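Local coordinates for protein cytochrome c class I (PDB 4XXL) that carries one covalently bound heme c and probably shuttles electrons during lithoautotrophic growth, at residues A[35-40]-A[108-113]. Sequence-based numbering, arbitrary orientation.
Sequences KSLARE and KNLVDW
The crossing of the N-terminal and C-terminal helices, a hallmark of class I cytochromes c, is where K35, L37 and A38 of helix 31-40 meet L110 and W113 of helix 104-115. The segment axes pass 9.6 Å apart at a crossing angle of -102°, and no hydrogen bond spans them: side-chain packing alone joins 35-40 to 108-113. K35 CG lies over one face of the W113 indole, toward the rim at CZ2, 4.1 Å from the centroid of the six-membered ring in a CH-pi contact. The bend at chi3 (82°) carries K35 CE past the rim, still 4.0 Å from W113 CZ2. Were K35 cut back to an alanine, the indole would probably lose the methylenes that lie against its CZ2 rim. L110 CD2 touches L37 CD2 at 4.0 Å, and L110 CD1 lies 4.3 Å from A38 CB. With CG anti to the backbone N (chi1 170°), both methyls of L110 reach helix 31-40; L110 also touches the heme, while A38 packs on C43, a covalent heme attachment. F44 touches both A38 and W113, tying the crossing to the heme-binding segment, as expected of the cytochrome c fold, whose terminal helices pack together beside the heme.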
ATOM      1  N   LYS A  35      -6.384   6.069  -5.983  1.00 13.65           N
ATOM      2  CA  LYS A  35      -5.243   6.815  -6.495  1.00 14.16           C
ATOM      3  C   LYS A  35      -5.163   8.237  -5.853  1.00 13.65           C
ATOM      4  O   LYS A  35      -4.082   8.726  -5.546  1.00 14.58           O
ATOM      5  CB  LYS A  35      -5.249   6.873  -8.032  1.00 15.97           C
ATOM      6  CG  LYS A  35      -5.253   5.500  -8.635  1.00 17.45           C
ATOM      7  CD  LYS A  35      -5.065   5.413 -10.129  1.00 20.92           C
ATOM      8  CE  LYS A  35      -3.595   5.498 -10.424  1.00 20.35           C
ATOM      9  NZ  LYS A  35      -3.418   5.323 -11.894  1.00 21.60           N
ATOM     10  N   SER A  36      -6.311   8.873  -5.633  1.00 13.55           N
ATOM     11  CA  SER A  36      -6.364  10.130  -4.914  1.00 15.40           C
ATOM     12  C   SER A  36      -5.751  10.022  -3.474  1.00 13.40           C
ATOM     13  O   SER A  36      -4.916  10.821  -3.050  1.00 14.87           O
ATOM     14  CB  SER A  36      -7.804  10.647  -4.895  1.00 17.72           C
ATOM     15  OG  SER A  36      -7.906  11.807  -4.102  1.00 23.40           O
ATOM     16  N   LEU A  37      -6.189   8.997  -2.727  1.00 13.25           N
ATOM     17  CA  LEU A  37      -5.663   8.798  -1.382  1.00 13.98           C
ATOM     18  C   LEU A  37      -4.137   8.523  -1.395  1.00 13.63           C
ATOM     19  O   LEU A  37      -3.367   9.023  -0.544  1.00 14.09           O
ATOM     20  CB  LEU A  37      -6.434   7.674  -0.686  1.00 14.29           C
ATOM     21  CG  LEU A  37      -6.175   7.590   0.823  1.00 14.93           C
ATOM     22  CD1 LEU A  37      -6.707   8.817   1.550  1.00 16.38           C
ATOM     23  CD2 LEU A  37      -6.783   6.346   1.391  1.00 14.97           C
ATOM     24  N   ALA A  38      -3.712   7.720  -2.372  1.00 12.81           N
ATOM     25  CA  ALA A  38      -2.265   7.423  -2.543  1.00 12.99           C
ATOM     26  C   ALA A  38      -1.482   8.718  -2.836  1.00 13.56           C
ATOM     27  O   ALA A  38      -0.432   8.952  -2.236  1.00 14.38           O
ATOM     28  CB  ALA A  38      -2.020   6.396  -3.649  1.00 13.36           C
ATOM     29  N   ARG A  39      -1.986   9.580  -3.713  1.00 14.38           N
ATOM     30  CA  ARG A  39      -1.303  10.818  -4.058  1.00 15.56           C
ATOM     31  C   ARG A  39      -1.185  11.697  -2.834  1.00 15.98           C
ATOM     32  O   ARG A  39      -0.069  12.200  -2.543  1.00 17.77           O
ATOM     33  CB  ARG A  39      -2.049  11.606  -5.158  1.00 17.18           C
ATOM     34  CG  ARG A  39      -1.861  11.060  -6.515  1.00 17.19           C
ATOM     35  CD  ARG A  39      -2.407  11.996  -7.587  1.00 17.68           C
ATOM     36  NE  ARG A  39      -3.811  12.308  -7.410  1.00 18.39           N
ATOM     37  CZ  ARG A  39      -4.814  11.712  -8.057  1.00 16.97           C
ATOM     38  NH1 ARG A  39      -4.616  10.757  -8.963  1.00 19.63           N
ATOM     39  NH2 ARG A  39      -6.041  12.106  -7.784  1.00 20.01           N
ATOM     40  N   GLU A  40      -2.307  11.832  -2.109  1.00 16.07           N
ATOM     41  CA  GLU A  40      -2.376  12.686  -0.951  1.00 17.85           C
ATOM     42  C   GLU A  40      -1.468  12.311   0.207  1.00 17.27           C
ATOM     43  O   GLU A  40      -1.089  13.157   0.966  1.00 18.85           O
ATOM     44  CB  GLU A  40      -3.848  12.759  -0.453  1.00 22.85           C
ATOM     45  CG  GLU A  40      -4.762  13.552  -1.369  1.00 28.44           C
ATOM     46  CD  GLU A  40      -6.250  13.496  -0.991  1.00 33.88           C
ATOM     47  OE1 GLU A  40      -6.643  12.749  -0.046  1.00 35.44           O
ATOM     48  OE2 GLU A  40      -7.043  14.196  -1.669  1.00 41.55           O
ATOM     49  N   LYS A 108      -9.403   0.957   3.358  1.00 11.67           N
ATOM     50  CA  LYS A 108      -9.800  -0.369   2.829  1.00 13.76           C
ATOM     51  C   LYS A 108      -9.837  -0.352   1.287  1.00 12.27           C
ATOM     52  O   LYS A 108      -9.421  -1.266   0.609  1.00 12.65           O
ATOM     53  CB  LYS A 108     -11.170  -0.820   3.399  1.00 14.82           C
ATOM     54  CG  LYS A 108     -11.598  -2.204   2.952  1.00 17.77           C
ATOM     55  CD  LYS A 108     -12.931  -2.635   3.572  1.00 19.61           C
ATOM     56  CE  LYS A 108     -13.416  -4.001   3.135  1.00 22.82           C
ATOM     57  NZ  LYS A 108     -13.490  -4.140   1.644  1.00 25.33           N
ATOM     58  N   ASN A 109     -10.439   0.694   0.736  1.00 12.14           N
ATOM     59  CA  ASN A 109     -10.536   0.791  -0.706  1.00 11.64           C
ATOM     60  C   ASN A 109      -9.157   0.913  -1.357  1.00 11.54           C
ATOM     61  O   ASN A 109      -8.876   0.273  -2.402  1.00 11.08           O
ATOM     62  CB  ASN A 109     -11.400   2.005  -1.079  1.00 12.64           C
ATOM     63  CG  ASN A 109     -11.542   2.165  -2.552  1.00 14.31           C
ATOM     64  OD1 ASN A 109     -12.166   1.351  -3.200  1.00 15.62           O
ATOM     65  ND2 ASN A 109     -10.924   3.199  -3.089  1.00 14.75           N
ATOM     66  N   LEU A 110      -8.253   1.626  -0.720  1.00 11.59           N
ATOM     67  CA  LEU A 110      -6.895   1.717  -1.264  1.00 11.52           C
ATOM     68  C   LEU A 110      -6.148   0.341  -1.215  1.00 10.82           C
ATOM     69  O   LEU A 110      -5.548  -0.064  -2.213  1.00 11.56           O
ATOM     70  CB  LEU A 110      -6.057   2.719  -0.510  1.00 13.06           C
ATOM     71  CG  LEU A 110      -4.559   2.755  -0.825  1.00 12.75           C
ATOM     72  CD1 LEU A 110      -4.245   3.005  -2.286  1.00 13.58           C
ATOM     73  CD2 LEU A 110      -3.938   3.868  -0.020  1.00 14.67           C
ATOM     74  N   VAL A 111      -6.256  -0.385  -0.114  1.00  9.90           N
ATOM     75  CA  VAL A 111      -5.700  -1.726   0.021  1.00 11.30           C
ATOM     76  C   VAL A 111      -6.277  -2.628  -1.042  1.00 11.60           C
ATOM     77  O   VAL A 111      -5.575  -3.400  -1.695  1.00 12.24           O
ATOM     78  CB  VAL A 111      -5.908  -2.255   1.463  1.00 11.23           C
ATOM     79  CG1 VAL A 111      -5.606  -3.777   1.592  1.00 13.24           C
ATOM     80  CG2 VAL A 111      -4.953  -1.480   2.391  1.00 13.70           C
ATOM     81  N   ASP A 112      -7.590  -2.562  -1.207  1.00 12.39           N
ATOM     82  CA  ASP A 112      -8.256  -3.445  -2.174  1.00 12.59           C
ATOM     83  C   ASP A 112      -7.755  -3.163  -3.604  1.00 11.25           C
ATOM     84  O   ASP A 112      -7.529  -4.084  -4.414  1.00 11.88           O
ATOM     85  CB  ASP A 112      -9.777  -3.369  -2.098  1.00 13.98           C
ATOM     86  CG  ASP A 112     -10.348  -3.927  -0.813  1.00 15.99           C
ATOM     87  OD1 ASP A 112      -9.662  -4.692  -0.114  1.00 18.40           O
ATOM     88  OD2 ASP A 112     -11.505  -3.616  -0.538  1.00 20.79           O
ATOM     89  N   TRP A 113      -7.518  -1.899  -3.897  1.00  9.61           N
ATOM     90  CA  TRP A 113      -6.948  -1.505  -5.201  1.00 10.51           C
ATOM     91  C   TRP A 113      -5.584  -2.108  -5.364  1.00 10.82           C
ATOM     92  O   TRP A 113      -5.330  -2.813  -6.367  1.00 10.68           O
ATOM     93  CB  TRP A 113      -6.916   0.006  -5.365  1.00 11.82           C
ATOM     94  CG  TRP A 113      -6.321   0.432  -6.685  1.00 12.15           C
ATOM     95  CD1 TRP A 113      -6.769   0.160  -7.926  1.00 13.12           C
ATOM     96  CD2 TRP A 113      -5.083   1.157  -6.861  1.00 12.41           C
ATOM     97  NE1 TRP A 113      -5.888   0.642  -8.871  1.00 13.56           N
ATOM     98  CE2 TRP A 113      -4.853   1.261  -8.252  1.00 12.75           C
ATOM     99  CE3 TRP A 113      -4.140   1.663  -5.998  1.00 14.40           C
ATOM    100  CZ2 TRP A 113      -3.744   1.906  -8.780  1.00 13.46           C
ATOM    101  CZ3 TRP A 113      -3.049   2.296  -6.516  1.00 14.32           C
ATOM    102  CH2 TRP A 113      -2.854   2.422  -7.901  1.00 14.32           C
TER